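Local coordinates for protein formyltransferase (Francisella tularensis subsp. tularensis, PDB 4NV1) that belongs to the formyltransferase family and binds dTDP-4-amino-4,6-dideoxyglucose in a pocket at the end of a central, largely parallel beta sheet, at residues K4-I15 / K67-Q78. Residues are numbered along the deposited sequence; the frame is centred on the assembly and turned at random.
Sequences KKIFVVTDNRTI and KYDLGFSCHSKQ. With 0FX (dTDP-4-amino-4,6-dideoxyglucose), chain I.
Phe7 and Gly71 face each other on neighbouring parallel strands, 4-9 and 70-74, in the middle of the mixed sheet of a Rossmann-like formyltransferase domain. The strands run nearly parallel, and the usual ladder joins them: Phe7 N binds Leu70 O, Phe72 N binds Phe7 O, Val9 N binds Phe72 O and Cys74 N binds Val9 O. Phe7 can be traced outward from its backbone. Its CB stands over the centre of the Tyr68 ring, 3.9 Å from the centroid, in a CH-pi contact. With chi1 at 74°, CG sits between the backbone N and the carbonyl carbon, which turns the ring back across the adjoining strand. CD1 then comes 3.6 Å from Tyr68 CG, giving an offset edge-to-face pair with planes at 61°, while CE1 and CZ pass over Gly71, whose CA lies 3.7 Å from the Phe7 ring centroid. On the opposite face of the sheet Ile6 CG2 and Val8 CG2 both meet CD1 of Phe72, whose ring also packs edge-to-face with Phe162; Leu170 of helix 147-170 covers Ile6 and Leu70 there.

Beyond the C-terminal ends of the strands the two loops are pinned together beside the ligand. Thr10 OG1 donates to Cys74 O and accepts from Asn12 N, closing an ST turn; Asn12 OD1 in turn caps the following helix through Ile15 N. His75 ND1 binds O4P of dTDP-4-amino-4,6-dideoxyglucose at 2.9 Å, with the oxygen near the ring plane, and its NE2 is held by Glu158. Lys77 NZ reaches the ligand's O2G at 3.2 Å. The backbone of Lys77 is anchored by Asp11, whose OD1 binds Ser36 N and whose OD2 takes Lys77 N on its anti lone pair, with an N-H...O angle of 163°.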
ATOM      1  N   LYS A   4      10.406  20.821  43.397  1.00 53.13           N
ATOM      2  CA  LYS A   4       9.422  21.235  42.403  1.00 49.57           C
ATOM      3  C   LYS A   4       8.300  20.224  42.275  1.00 37.66           C
ATOM      4  O   LYS A   4       8.522  19.030  42.368  1.00 32.61           O
ATOM      5  CB  LYS A   4      10.059  21.482  41.037  1.00 53.75           C
ATOM      6  CG  LYS A   4      11.074  22.623  41.022  1.00 60.62           C
ATOM      7  CD  LYS A   4      12.496  22.121  40.775  1.00 63.55           C
ATOM      8  CE  LYS A   4      13.584  22.955  41.438  1.00 71.10           C
ATOM      9  NZ  LYS A   4      14.160  22.203  42.587  1.00 76.66           N
ATOM     10  N   LYS A   5       7.099  20.740  42.071  1.00 33.26           N
ATOM     11  CA  LYS A   5       5.904  19.928  41.998  1.00 40.45           C
ATOM     12  C   LYS A   5       5.370  20.137  40.603  1.00 32.28           C
ATOM     13  O   LYS A   5       5.124  21.269  40.210  1.00 32.30           O
ATOM     14  CB  LYS A   5       4.835  20.360  43.005  1.00 44.27           C
ATOM     15  CG  LYS A   5       4.925  19.673  44.379  1.00 55.41           C
ATOM     16  CD  LYS A   5       3.595  19.096  44.887  1.00 64.11           C
ATOM     17  CE  LYS A   5       3.143  17.811  44.172  1.00 59.16           C
ATOM     18  NZ  LYS A   5       1.751  17.448  44.554  1.00 56.73           N
ATOM     19  N   ILE A   6       5.110  19.044  39.910  1.00 29.34           N
ATOM     20  CA  ILE A   6       4.867  19.046  38.471  1.00 28.77           C
ATOM     21  C   ILE A   6       3.639  18.245  38.094  1.00 29.58           C
ATOM     22  O   ILE A   6       3.427  17.124  38.619  1.00 27.82           O
ATOM     23  CB  ILE A   6       6.095  18.436  37.775  1.00 31.90           C
ATOM     24  CG1 ILE A   6       7.332  19.271  38.134  1.00 33.56           C
ATOM     25  CG2 ILE A   6       5.913  18.420  36.260  1.00 36.47           C
ATOM     26  CD1 ILE A   6       8.637  18.611  37.767  1.00 39.32           C
ATOM     27  N   PHE A   7       2.870  18.774  37.150  1.00 30.16           N
ATOM     28  CA  PHE A   7       1.874  17.950  36.474  1.00 30.93           C
ATOM     29  C   PHE A   7       2.178  17.809  34.978  1.00 34.67           C
ATOM     30  O   PHE A   7       2.651  18.734  34.295  1.00 28.49           O
ATOM     31  CB  PHE A   7       0.449  18.423  36.743  1.00 27.12           C
ATOM     32  CG  PHE A   7       0.049  19.673  36.031  1.00 25.51           C
ATOM     33  CD1 PHE A   7       0.324  20.925  36.561  1.00 28.73           C
ATOM     34  CD2 PHE A   7      -0.646  19.615  34.845  1.00 26.47           C
ATOM     35  CE1 PHE A   7      -0.048  22.103  35.937  1.00 25.48           C
ATOM     36  CE2 PHE A   7      -1.015  20.782  34.198  1.00 28.96           C
ATOM     37  CZ  PHE A   7      -0.725  22.025  34.739  1.00 30.83           C
ATOM     38  N   VAL A   8       1.835  16.633  34.468  1.00 30.35           N
ATOM     39  CA  VAL A   8       2.063  16.233  33.099  1.00 30.48           C
ATOM     40  C   VAL A   8       0.773  15.649  32.615  1.00 30.48           C
ATOM     41  O   VAL A   8       0.329  14.651  33.150  1.00 35.02           O
ATOM     42  CB  VAL A   8       3.142  15.170  33.083  1.00 29.79           C
ATOM     43  CG1 VAL A   8       3.262  14.461  31.728  1.00 31.68           C
ATOM     44  CG2 VAL A   8       4.434  15.797  33.533  1.00 35.59           C
ATOM     45  N   VAL A   9       0.193  16.304  31.624  1.00 29.55           N
ATOM     46  CA  VAL A   9      -0.938  15.825  30.878  1.00 30.12           C
ATOM     47  C   VAL A   9      -0.596  15.210  29.512  1.00 36.39           C
ATOM     48  O   VAL A   9       0.040  15.857  28.654  1.00 31.59           O
ATOM     49  CB  VAL A   9      -1.841  16.987  30.641  1.00 29.78           C
ATOM     50  CG1 VAL A   9      -3.187  16.467  30.193  1.00 32.24           C
ATOM     51  CG2 VAL A   9      -1.922  17.835  31.894  1.00 31.63           C
ATOM     52  N   THR A  10      -0.960  13.939  29.337  1.00 33.26           N
ATOM     53  CA  THR A  10      -0.804  13.238  28.061  1.00 32.87           C
ATOM     54  C   THR A  10      -1.840  12.145  27.842  1.00 46.55           C
ATOM     55  O   THR A  10      -2.275  11.492  28.815  1.00 36.74           O
ATOM     56  CB  THR A  10       0.536  12.509  27.979  1.00 37.89           C
ATOM     57  OG1 THR A  10       0.701  11.974  26.659  1.00 34.32           O
ATOM     58  CG2 THR A  10       0.634  11.410  28.992  1.00 36.42           C
ATOM     59  N   ASP A  11      -2.208  11.956  26.571  1.00 39.01           N
ATOM     60  CA  ASP A  11      -2.935  10.778  26.182  1.00 40.56           C
ATOM     61  C   ASP A  11      -2.112   9.823  25.335  1.00 42.96           C
ATOM     62  O   ASP A  11      -2.693   9.081  24.563  1.00 46.25           O
ATOM     63  CB  ASP A  11      -4.191  11.225  25.465  1.00 39.07           C
ATOM     64  CG  ASP A  11      -5.108  11.942  26.422  1.00 39.69           C
ATOM     65  OD1 ASP A  11      -5.515  11.266  27.366  1.00 40.17           O
ATOM     66  OD2 ASP A  11      -5.349  13.162  26.313  1.00 40.73           O
ATOM     67  N   ASN A  12      -0.795   9.763  25.510  1.00 33.35           N
ATOM     68  CA  ASN A  12       0.029   8.862  24.697  1.00 35.02           C
ATOM     69  C   ASN A  12       0.827   7.949  25.553  1.00 36.46           C
ATOM     70  O   ASN A  12       1.559   8.437  26.394  1.00 36.20           O
ATOM     71  CB  ASN A  12       1.105   9.624  23.926  1.00 36.35           C
ATOM     72  CG  ASN A  12       1.865   8.751  22.935  1.00 30.64           C
ATOM     73  OD1 ASN A  12       2.814   8.029  23.257  1.00 37.63           O
ATOM     74  ND2 ASN A  12       1.465   8.871  21.694  1.00 33.03           N
ATOM     75  N   ARG A  13       0.749   6.651  25.297  1.00 29.93           N
ATOM     76  CA  ARG A  13       1.429   5.675  26.125  1.00 35.44           C
ATOM     77  C   ARG A  13       2.911   5.852  26.014  1.00 33.50           C
ATOM     78  O   ARG A  13       3.640   5.643  26.987  1.00 37.30           O
ATOM     79  CB  ARG A  13       1.063   4.275  25.625  1.00 38.06           C
ATOM     80  CG  ARG A  13       2.144   3.190  25.644  1.00 52.37           C
ATOM     81  CD  ARG A  13       2.121   2.306  26.892  1.00 62.12           C
ATOM     82  NE  ARG A  13       1.093   1.253  26.814  1.00 70.88           N
ATOM     83  CZ  ARG A  13      -0.200   1.369  27.141  1.00 67.52           C
ATOM     84  NH1 ARG A  13      -0.726   2.492  27.606  1.00 71.11           N
ATOM     85  NH2 ARG A  13      -1.005   0.325  27.014  1.00 79.36           N
ATOM     86  N   THR A  14       3.389   6.100  24.790  1.00 37.08           N
ATOM     87  CA  THR A  14       4.844   6.123  24.599  1.00 39.87           C
ATOM     88  C   THR A  14       5.460   7.347  25.286  1.00 37.68           C
ATOM     89  O   THR A  14       6.437   7.254  26.028  1.00 36.12           O
ATOM     90  CB  THR A  14       5.208   6.018  23.102  1.00 44.52           C
ATOM     91  OG1 THR A  14       5.294   4.624  22.792  1.00 44.91           O
ATOM     92  CG2 THR A  14       6.565   6.642  22.800  1.00 42.01           C
ATOM     93  N   ILE A  15       4.874   8.501  25.013  1.00 38.46           N
ATOM     94  CA  ILE A  15       5.207   9.731  25.732  1.00 36.08           C
ATOM     95  C   ILE A  15       5.085   9.566  27.247  1.00 40.63           C
ATOM     96  O   ILE A  15       6.002   9.979  27.992  1.00 35.43           O
ATOM     97  CB  ILE A  15       4.268  10.844  25.251  1.00 36.93           C
ATOM     98  CG1 ILE A  15       4.613  11.219  23.800  1.00 38.32           C
ATOM     99  CG2 ILE A  15       4.245  12.067  26.182  1.00 41.70           C
ATOM    100  CD1 ILE A  15       6.088  11.515  23.533  1.00 38.14           C
ATOM    101  N   LYS A  67      -1.415  24.265  43.263  1.00 38.55           N
ATOM    102  CA  LYS A  67      -0.857  22.992  43.717  1.00 31.30           C
ATOM    103  C   LYS A  67       0.446  22.599  43.015  1.00 36.54           C
ATOM    104  O   LYS A  67       1.159  21.735  43.507  1.00 31.74           O
ATOM    105  CB  LYS A  67      -1.896  21.920  43.449  1.00 39.08           C
ATOM    106  CG  LYS A  67      -3.201  22.292  44.133  1.00 41.89           C
ATOM    107  CD  LYS A  67      -4.392  21.599  43.509  1.00 50.99           C
ATOM    108  CE  LYS A  67      -5.033  20.590  44.436  1.00 53.19           C
ATOM    109  NZ  LYS A  67      -5.938  19.762  43.593  1.00 62.67           N
ATOM    110  N   TYR A  68       0.774  23.207  41.876  1.00 29.43           N
ATOM    111  CA  TYR A  68       1.946  22.767  41.105  1.00 32.44           C
ATOM    112  C   TYR A  68       2.845  23.960  40.745  1.00 26.55           C
ATOM    113  O   TYR A  68       2.357  25.062  40.641  1.00 25.50           O
ATOM    114  CB  TYR A  68       1.463  22.081  39.830  1.00 30.77           C
ATOM    115  CG  TYR A  68       0.710  20.812  40.134  1.00 34.22           C
ATOM    116  CD1 TYR A  68       1.411  19.679  40.471  1.00 30.79           C
ATOM    117  CD2 TYR A  68      -0.670  20.763  40.168  1.00 33.50           C
ATOM    118  CE1 TYR A  68       0.767  18.521  40.782  1.00 30.54           C
ATOM    119  CE2 TYR A  68      -1.325  19.567  40.464  1.00 30.48           C
ATOM    120  CZ  TYR A  68      -0.580  18.470  40.803  1.00 30.50           C
ATOM    121  OH  TYR A  68      -1.085  17.236  41.160  1.00 30.95           O
ATOM    122  N   ASP A  69       4.117  23.737  40.481  1.00 26.69           N
ATOM    123  CA  ASP A  69       5.044  24.805  40.069  1.00 25.62           C
ATOM    124  C   ASP A  69       5.185  24.914  38.539  1.00 25.46           C
ATOM    125  O   ASP A  69       5.694  25.888  37.974  1.00 26.50           O
ATOM    126  CB  ASP A  69       6.429  24.432  40.554  1.00 28.37           C
ATOM    127  CG  ASP A  69       6.598  24.550  42.043  1.00 35.73           C
ATOM    128  OD1 ASP A  69       7.188  23.624  42.668  1.00 41.05           O
ATOM    129  OD2 ASP A  69       6.122  25.555  42.589  1.00 36.91           O
ATOM    130  N   LEU A  70       4.866  23.816  37.882  1.00 20.93           N
ATOM    131  CA  LEU A  70       5.195  23.553  36.492  1.00 24.54           C
ATOM    132  C   LEU A  70       4.163  22.605  35.934  1.00 23.53           C
ATOM    133  O   LEU A  70       3.808  21.640  36.596  1.00 30.84           O
ATOM    134  CB  LEU A  70       6.582  22.914  36.491  1.00 28.31           C
ATOM    135  CG  LEU A  70       7.288  22.514  35.217  1.00 35.82           C
ATOM    136  CD1 LEU A  70       7.202  23.705  34.264  1.00 36.43           C
ATOM    137  CD2 LEU A  70       8.719  22.133  35.588  1.00 33.89           C
ATOM    138  N   GLY A  71       3.643  22.878  34.756  1.00 24.95           N
ATOM    139  CA  GLY A  71       2.873  21.913  33.998  1.00 22.97           C
ATOM    140  C   GLY A  71       3.402  21.622  32.598  1.00 23.75           C
ATOM    141  O   GLY A  71       3.971  22.510  31.923  1.00 24.05           O
ATOM    142  N   PHE A  72       3.216  20.377  32.179  1.00 18.35           N
ATOM    143  CA  PHE A  72       3.496  19.929  30.823  1.00 21.82           C
ATOM    144  C   PHE A  72       2.288  19.259  30.196  1.00 27.34           C
ATOM    145  O   PHE A  72       1.574  18.402  30.813  1.00 29.32           O
ATOM    146  CB  PHE A  72       4.620  18.915  30.803  1.00 20.37           C
ATOM    147  CG  PHE A  72       5.932  19.451  31.292  1.00 23.40           C
ATOM    148  CD1 PHE A  72       6.472  19.012  32.457  1.00 21.23           C
ATOM    149  CD2 PHE A  72       6.684  20.328  30.480  1.00 23.78           C
ATOM    150  CE1 PHE A  72       7.667  19.492  32.905  1.00 21.94           C
ATOM    151  CE2 PHE A  72       7.890  20.817  30.933  1.00 23.99           C
ATOM    152  CZ  PHE A  72       8.408  20.379  32.113  1.00 22.48           C
ATOM    153  N   SER A  73       2.114  19.641  28.939  1.00 23.94           N
ATOM    154  CA  SER A  73       1.213  18.976  27.986  1.00 25.59           C
ATOM    155  C   SER A  73       2.031  18.282  26.907  1.00 24.11           C
ATOM    156  O   SER A  73       2.916  18.870  26.253  1.00 27.60           O
ATOM    157  CB  SER A  73       0.226  19.968  27.348  1.00 23.91           C
ATOM    158  OG  SER A  73      -0.601  19.271  26.429  1.00 27.78           O
ATOM    159  N   CYS A  74       1.799  16.997  26.715  1.00 25.06           N
ATOM    160  CA  CYS A  74       2.457  16.355  25.577  1.00 27.36           C
ATOM    161  C   CYS A  74       1.543  15.303  25.000  1.00 26.70           C
ATOM    162  O   CYS A  74       1.305  14.271  25.643  1.00 28.02           O
ATOM    163  CB  CYS A  74       3.805  15.767  25.995  1.00 33.21           C
ATOM    164  SG  CYS A  74       4.760  15.113  24.591  1.00 33.30           S
ATOM    165  N   HIS A  75       0.977  15.632  23.848  1.00 27.79           N
ATOM    166  CA  HIS A  75       0.133  14.704  23.073  1.00 32.10           C
ATOM    167  C   HIS A  75      -1.131  14.431  23.906  1.00 30.19           C
ATOM    168  O   HIS A  75      -1.366  13.342  24.349  1.00 32.20           O
ATOM    169  CB  HIS A  75       0.862  13.417  22.751  1.00 29.93           C
ATOM    170  CG  HIS A  75       1.810  13.544  21.603  1.00 38.12           C
ATOM    171  ND1 HIS A  75       1.442  13.253  20.304  1.00 41.04           N
ATOM    172  CD2 HIS A  75       3.113  13.904  21.556  1.00 31.20           C
ATOM    173  CE1 HIS A  75       2.483  13.396  19.513  1.00 36.37           C
ATOM    174  NE2 HIS A  75       3.513  13.767  20.253  1.00 41.07           N
ATOM    175  N   SER A  76      -1.859  15.492  24.163  1.00 37.32           N
ATOM    176  CA  SER A  76      -2.803  15.554  25.243  1.00 45.42           C
ATOM    177  C   SER A  76      -4.000  15.788  24.391  1.00 44.04           C
ATOM    178  O   SER A  76      -3.943  16.759  23.622  1.00 34.57           O
ATOM    179  CB  SER A  76      -2.606  16.836  26.065  1.00 40.81           C
ATOM    180  OG  SER A  76      -3.807  17.292  26.691  1.00 34.86           O
ATOM    181  N   LYS A  77      -5.074  15.025  24.601  1.00 41.76           N
ATOM    182  CA  LYS A  77      -6.339  15.353  23.916  1.00 43.85           C
ATOM    183  C   LYS A  77      -6.918  16.743  24.228  1.00 43.52           C
ATOM    184  O   LYS A  77      -7.770  17.236  23.482  1.00 43.62           O
ATOM    185  CB  LYS A  77      -7.402  14.272  24.169  1.00 44.72           C
ATOM    186  CG  LYS A  77      -7.067  12.886  23.629  1.00 47.21           C
ATOM    187  CD  LYS A  77      -8.069  11.844  24.135  1.00 47.35           C
ATOM    188  CE  LYS A  77      -7.883  10.436  23.585  1.00 45.63           C
ATOM    189  NZ  LYS A  77      -7.694  10.443  22.106  1.00 45.53           N
ATOM    190  N   GLN A  78      -6.532  17.379  25.334  1.00 40.33           N
ATOM    191  CA  GLN A  78      -7.263  18.582  25.804  1.00 40.73           C
ATOM    192  C   GLN A  78      -6.428  19.853  25.906  1.00 40.96           C
ATOM    193  O   GLN A  78      -5.234  19.773  26.190  1.00 37.20           O
ATOM    194  CB  GLN A  78      -7.843  18.373  27.215  1.00 38.82           C
ATOM    195  CG  GLN A  78      -8.190  16.939  27.583  1.00 37.44           C
ATOM    196  CD  GLN A  78      -8.762  16.754  28.980  1.00 35.30           C
ATOM    197  OE1 GLN A  78      -9.611  17.526  29.449  1.00 41.42           O
ATOM    198  NE2 GLN A  78      -8.290  15.726  29.655  1.00 32.36           N
TER
HETATM  199  O4P 0FX I 301      -0.956  12.721  18.687  1.00 41.81           O
HETATM  200  P2  0FX I 301      -1.717  11.710  19.583  1.00 55.85           P
HETATM  201  O3P 0FX I 301      -1.136  10.521  20.318  1.00 35.25           O
HETATM  202  O1G 0FX I 301      -3.096  12.307  20.104  1.00 45.36           O
HETATM  203  C1G 0FX I 301      -3.131  13.351  21.048  1.00 46.91           C
HETATM  204  C2G 0FX I 301      -4.629  13.601  21.104  1.00 49.22           C
HETATM  205  O2G 0FX I 301      -5.369  12.376  21.114  1.00 44.56           O
HETATM  206  C3G 0FX I 301      -5.100  14.428  19.924  1.00 48.44           C
HETATM  207  O3G 0FX I 301      -6.472  14.718  20.269  1.00 50.82           O
HETATM  208  C4G 0FX I 301      -4.184  15.660  19.791  1.00 52.10           C
HETATM  209  N4A 0FX I 301      -4.615  16.575  18.744  1.00 54.40           N
HETATM  210  C5G 0FX I 301      -2.712  15.287  19.573  1.00 45.83           C
HETATM  211  C6G 0FX I 301      -1.824  16.523  19.506  1.00 43.95           C
HETATM  212  O5G 0FX I 301      -2.318  14.473  20.679  1.00 45.95           O
HETATM  213  OPP 0FX I 301      -2.551  10.549  18.877  1.00 45.11           O
HETATM  214  P   0FX I 301      -3.535  10.459  17.641  1.00 43.28           P
HETATM  215  O1P 0FX I 301      -4.929  11.012  17.850  1.00 34.81           O
HETATM  216  O2P 0FX I 301      -3.125   9.011  17.402  1.00 46.85           O
HETATM  217  O5  0FX I 301      -2.856  11.137  16.344  1.00 41.60           O
HETATM  218  C5  0FX I 301      -1.555  10.673  15.964  1.00 30.75           C
HETATM  219  C4  0FX I 301      -1.388  10.629  14.455  1.00 26.03           C
HETATM  220  O4  0FX I 301      -2.117   9.533  13.934  1.00 25.34           O
HETATM  221  C3  0FX I 301      -1.889  11.820  13.696  1.00 26.70           C
HETATM  222  O3  0FX I 301      -0.866  12.800  13.461  1.00 26.12           O
HETATM  223  C2  0FX I 301      -2.217  11.241  12.319  1.00 26.83           C
HETATM  224  C1  0FX I 301      -2.644   9.813  12.657  1.00 25.44           C
HETATM  225  N11 0FX I 301      -4.101   9.695  12.543  1.00 28.03           N
HETATM  226  C61 0FX I 301      -4.877   9.909  13.628  1.00 30.21           C
HETATM  227  C51 0FX I 301      -6.248   9.819  13.520  1.00 30.77           C
HETATM  228  C5A 0FX I 301      -7.231  10.081  14.643  1.00 35.97           C
HETATM  229  C21 0FX I 301      -4.644   9.366  11.354  1.00 28.21           C
HETATM  230  O21 0FX I 301      -3.893   9.101  10.266  1.00 28.08           O
HETATM  231  N31 0FX I 301      -5.963   9.207  11.200  1.00 29.04           N
HETATM  232  C41 0FX I 301      -6.725   9.435  12.290  1.00 32.33           C
HETATM  233  O41 0FX I 301      -8.050   9.359  12.225  1.00 27.87           O